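Local coordinates for protein alginate lyase, family PL7 (Zobellia galactanivorans, PDB 4BE3) that cleaves alginate as an exolytic lyase of polysaccharide lyase family PL7 from a marine flavobacterium, at residues A[284-287]-A[288-291]; A[25-28]-A[29-32]. All coordinates share one frame; numbering follows the deposited sequence. Where two conformers were deposited one is given.

Contact 1. Residues A[284-287]-A[288-291]; sequences GDIA and KQYA
Asp285 caps the N-terminus of the short helix 286-291 by accepting from Lys288 N. Its OD1 lies 2.8 Å from Lys288 N, and the donor comes from above the carboxylate plane, 44° out of it. Asp285 CG is anti to the backbone N (chi1 -178°), which carries the carboxylate over the first turn. The other oxygen, OD2, forms a salt bridge with Lys288 NZ at 3.5 Å. The lysine chain crosses the Asp285 side chain at about a right angle. With an alanine here in place of Asp285, Lys288 N is likely to lose its cap and Lys288 NZ its carboxylate mate. Backbone bonds continue the helix: Gln289 N to Asp285 O at 3.1 Å and Tyr290 N to Ile286 O at 2.9 Å. Gln289 NE2 adds a weak bond to Asp285 O, so one carbonyl receives two donors. The apolar part is a CH-pi contact. Ile286 CG2 sits over one face of the Tyr290 ring, 3.8 Å from its centroid, and the two side chains run side by side. Outside the helix, Gln289 NE2 bonds Ser54 O and Tyr290 OH bonds Asp34 O. Ile286, Gln289 and Tyr290 all pack on Pro52, fixing the helix against the end of strand 44-52.

Contact 2. Residues A[25-28]-A[29-32]; sequences EDLV and NYAK
A beta turn from Leu27 to Tyr30 shapes this contact, in the loop between strand 23-24 and strand 36-41 on the surface of the lyase domain. The CA atoms of Leu27 and Tyr30, the ends of the turn, are 5.1 Å apart. Asn29 takes a left-handed backbone conformation at its third position. The direct bond across the turn, Tyr30 N to Leu27 O, is weak at 3.4 Å. A water reinforces it: it donates to Leu27 O at 2.7 Å and accepts from Tyr30 N at 3.1 Å. In the conformer given, Asp26 OD1 accepts from Val28 N, an Asx turn, with the donor well above the carboxylate plane. The side chains of Val28 and Asn29 lie alongside each other and point the same way at the exposed corner, where Asn29 N also bonds Ser5 OG. The buried side belongs to Leu27, which packs on Trp14 and Ile16 of strand 14-17. Tyr30 leans on Leu18 and Thr22. With its CG anti to the backbone N (chi1 177°), the ring leads away from the turn and crosses the leucine at a slant, so that one methyl meets one ring carbon: Leu27 CD2 to Tyr30 CD2, 3.9 Å.

Overall arrangement
From the N terminus, contact 2 comes first. It turns the loop that leaves strand 23-24 of the larger sheet and leads to strand 36-41, an edge strand, within this chain, of the seven-stranded sheet. Contact 1 follows far along the chain, in the helix just before strand 295-306, a strand of that same sheet. In each contact the two segments are consecutive, so neither encloses a long loop. The contacts stand in series and neither nest nor cross. Their centres are about 23 Å apart and their nearest atoms about 8 Å, without touching. The chain just beyond contact 2 reaches the helix of contact 1 at Asp34, which joins the two regions.

Contact 1. Residues A[284-287]-A[288-291]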
loop_
_atom_site.group_PDB
_atom_site.type_symbol
_atom_site.label_atom_id
_atom_site.label_comp_id
_atom_site.label_asym_id
_atom_site.label_seq_id
_atom_site.Cartn_x
_atom_site.Cartn_y
_atom_site.Cartn_z
ATOM N N GLY A 284 -29.483 20.474 -15.829
ATOM C CA GLY A 284 -28.105 20.121 -15.998
ATOM C C GLY A 284 -27.192 21.297 -16.340
ATOM O O GLY A 284 -25.968 21.097 -16.519
ATOM N N ASP A 285 -27.731 22.505 -16.366
ATOM C CA ASP A 285 -26.908 23.630 -16.794
ATOM C C ASP A 285 -26.060 24.067 -15.628
ATOM O O ASP A 285 -26.566 24.592 -14.633
ATOM C CB ASP A 285 -27.849 24.779 -17.191
ATOM C CG ASP A 285 -27.112 26.012 -17.707
ATOM O OD1 ASP A 285 -26.221 26.605 -17.086
ATOM O OD2 ASP A 285 -27.581 26.505 -18.745
ATOM N N ILE A 286 -24.758 23.896 -15.738
ATOM C CA ILE A 286 -23.907 24.090 -14.543
ATOM C C ILE A 286 -23.891 25.569 -14.135
ATOM O O ILE A 286 -23.979 25.891 -12.958
ATOM C CB ILE A 286 -22.456 23.450 -14.703
ATOM C CG1 ILE A 286 -22.604 21.904 -15.048
ATOM C CG2 ILE A 286 -21.471 23.938 -13.592
ATOM C CD1 ILE A 286 -21.254 21.059 -15.167
ATOM N N ALA A 287 -23.715 26.505 -15.097
ATOM C CA ALA A 287 -23.718 27.905 -14.744
ATOM C C ALA A 287 -25.052 28.309 -14.084
ATOM O O ALA A 287 -25.012 29.062 -13.134
ATOM C CB ALA A 287 -23.502 28.820 -16.054
ATOM N N LYS A 288 -26.211 27.813 -14.526
ATOM C CA LYS A 288 -27.483 28.210 -13.867
ATOM C C LYS A 288 -27.598 27.598 -12.399
ATOM O O LYS A 288 -28.022 28.254 -11.474
ATOM C CB LYS A 288 -28.739 27.719 -14.676
ATOM C CG LYS A 288 -29.031 28.519 -15.919
ATOM C CD LYS A 288 -30.385 28.042 -16.458
ATOM C CE LYS A 288 -30.539 28.554 -17.918
ATOM N NZ LYS A 288 -30.936 27.495 -18.910
ATOM N N GLN A 289 -27.094 26.389 -12.225
ATOM C CA GLN A 289 -27.064 25.787 -10.874
ATOM C C GLN A 289 -26.126 26.625 -9.972
ATOM O O GLN A 289 -26.431 26.951 -8.847
ATOM C CB GLN A 289 -26.519 24.338 -11.008
ATOM C CG GLN A 289 -27.633 23.439 -11.628
ATOM C CD GLN A 289 -27.044 22.066 -11.807
ATOM O OE1 GLN A 289 -27.058 21.308 -10.852
ATOM N NE2 GLN A 289 -26.508 21.735 -12.984
ATOM N N TYR A 290 -25.001 27.045 -10.512
ATOM C CA TYR A 290 -24.101 27.848 -9.717
ATOM C C TYR A 290 -24.657 29.197 -9.313
ATOM O O TYR A 290 -24.246 29.764 -8.307
ATOM C CB TYR A 290 -22.714 28.057 -10.395
ATOM C CG TYR A 290 -21.779 26.854 -10.252
ATOM C CD1 TYR A 290 -22.227 25.693 -9.626
ATOM C CD2 TYR A 290 -20.553 26.823 -10.935
ATOM C CE1 TYR A 290 -21.340 24.528 -9.546
ATOM C CE2 TYR A 290 -19.690 25.742 -10.892
ATOM C CZ TYR A 290 -20.022 24.637 -10.132
ATOM O OH TYR A 290 -19.127 23.579 -10.113
ATOM N N ALA A 291 -25.524 29.761 -10.161
ATOM C CA ALA A 291 -26.099 31.046 -9.879
ATOM C C ALA A 291 -27.271 30.946 -8.955
ATOM O O ALA A 291 -27.768 31.972 -8.426
ATOM C CB ALA A 291 -26.553 31.715 -11.222
#

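Contact 2. Residues A[25-28]-A[29-32]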
loop_
_atom_site.group_PDB
_atom_site.type_symbol
_atom_site.label_atom_id
_atom_site.label_comp_id
_atom_site.label_asym_id
_atom_site.label_seq_id
_atom_site.Cartn_x
_atom_site.Cartn_y
_atom_site.Cartn_z
ATOM N N GLU A 25 -5.408 12.563 -14.519
ATOM C CA GLU A 25 -4.624 11.645 -13.689
ATOM C C GLU A 25 -3.429 12.402 -13.104
ATOM O O GLU A 25 -2.896 12.031 -12.054
ATOM C CB GLU A 25 -4.195 10.484 -14.605
ATOM C CG GLU A 25 -3.433 9.394 -13.899
ATOM C CD GLU A 25 -4.375 8.365 -13.196
ATOM O OE1 GLU A 25 -5.592 8.281 -13.596
ATOM O OE2 GLU A 25 -3.848 7.601 -12.292
ATOM N N ASP A 26 -2.899 13.372 -13.852
ATOM C CA ASP A 26 -1.673 14.138 -13.421
ATOM C C ASP A 26 -2.070 15.485 -12.926
ATOM O O ASP A 26 -2.455 16.368 -13.701
ATOM C CB ASP A 26 -0.601 14.428 -14.547
ATOM C CG ASP A 26 0.660 15.217 -14.001
ATOM O OD1 ASP A 26 0.942 15.348 -12.735
ATOM O OD2 ASP A 26 1.433 15.692 -14.891
ATOM N N LEU A 27 -2.020 15.681 -11.609
ATOM C CA LEU A 27 -2.705 16.901 -11.042
ATOM C C LEU A 27 -1.750 17.910 -10.629
ATOM O O LEU A 27 -2.061 18.989 -10.142
ATOM C CB LEU A 27 -3.629 16.487 -9.773
ATOM C CG LEU A 27 -4.786 15.565 -10.147
ATOM C CD1 LEU A 27 -5.498 15.257 -8.799
ATOM C CD2 LEU A 27 -5.668 16.230 -11.172
ATOM N N VAL A 28 -0.457 17.614 -10.886
ATOM C CA VAL A 28 0.506 18.699 -10.648
ATOM C C VAL A 28 0.303 19.849 -11.622
ATOM O O VAL A 28 0.206 19.599 -12.945
ATOM C CB VAL A 28 1.977 18.169 -10.670
ATOM C CG1 VAL A 28 2.950 19.358 -10.612
ATOM C CG2 VAL A 28 2.246 17.303 -9.415
ATOM N N ASN A 29 0.263 21.099 -11.092
ATOM C CA ASN A 29 -0.062 22.266 -11.918
ATOM C C ASN A 29 -1.301 22.084 -12.758
ATOM O O ASN A 29 -1.281 22.314 -13.992
ATOM C CB ASN A 29 1.124 22.634 -12.799
ATOM C CG ASN A 29 2.330 22.984 -11.953
ATOM O OD1 ASN A 29 2.142 23.549 -10.842
ATOM N ND2 ASN A 29 3.571 22.619 -12.404
ATOM N N TYR A 30 -2.414 21.682 -12.105
ATOM C CA TYR A 30 -3.684 21.527 -12.827
ATOM C C TYR A 30 -4.744 22.216 -12.089
ATOM O O TYR A 30 -4.801 22.039 -10.860
ATOM C CB TYR A 30 -3.989 20.078 -12.930
ATOM C CG TYR A 30 -5.351 19.870 -13.610
ATOM C CD1 TYR A 30 -5.478 19.994 -14.962
ATOM C CD2 TYR A 30 -6.516 19.614 -12.819
ATOM C CE1 TYR A 30 -6.720 19.823 -15.633
ATOM C CE2 TYR A 30 -7.717 19.381 -13.457
ATOM C CZ TYR A 30 -7.814 19.504 -14.849
ATOM O OH TYR A 30 -9.029 19.334 -15.453
ATOM N N ALA A 31 -5.572 23.006 -12.779
ATOM C CA ALA A 31 -6.761 23.589 -12.096
ATOM C C ALA A 31 -7.809 23.673 -13.165
ATOM O O ALA A 31 -7.493 23.610 -14.389
ATOM C CB ALA A 31 -6.470 24.996 -11.497
ATOM N N LYS A 32 -9.079 23.841 -12.747
ATOM C CA LYS A 32 -10.048 24.172 -13.724
ATOM C C LYS A 32 -11.027 25.059 -13.011
ATOM O O LYS A 32 -11.601 24.710 -11.925
ATOM C CB LYS A 32 -10.724 22.907 -14.251
ATOM C CG LYS A 32 -11.861 23.419 -15.153
ATOM C CD LYS A 32 -11.841 22.865 -16.537
ATOM C CE LYS A 32 -12.616 21.571 -16.630
ATOM N NZ LYS A 32 -13.276 21.707 -17.964
HETATM O O HOH W 1 -2.852 21.283 -9.053
#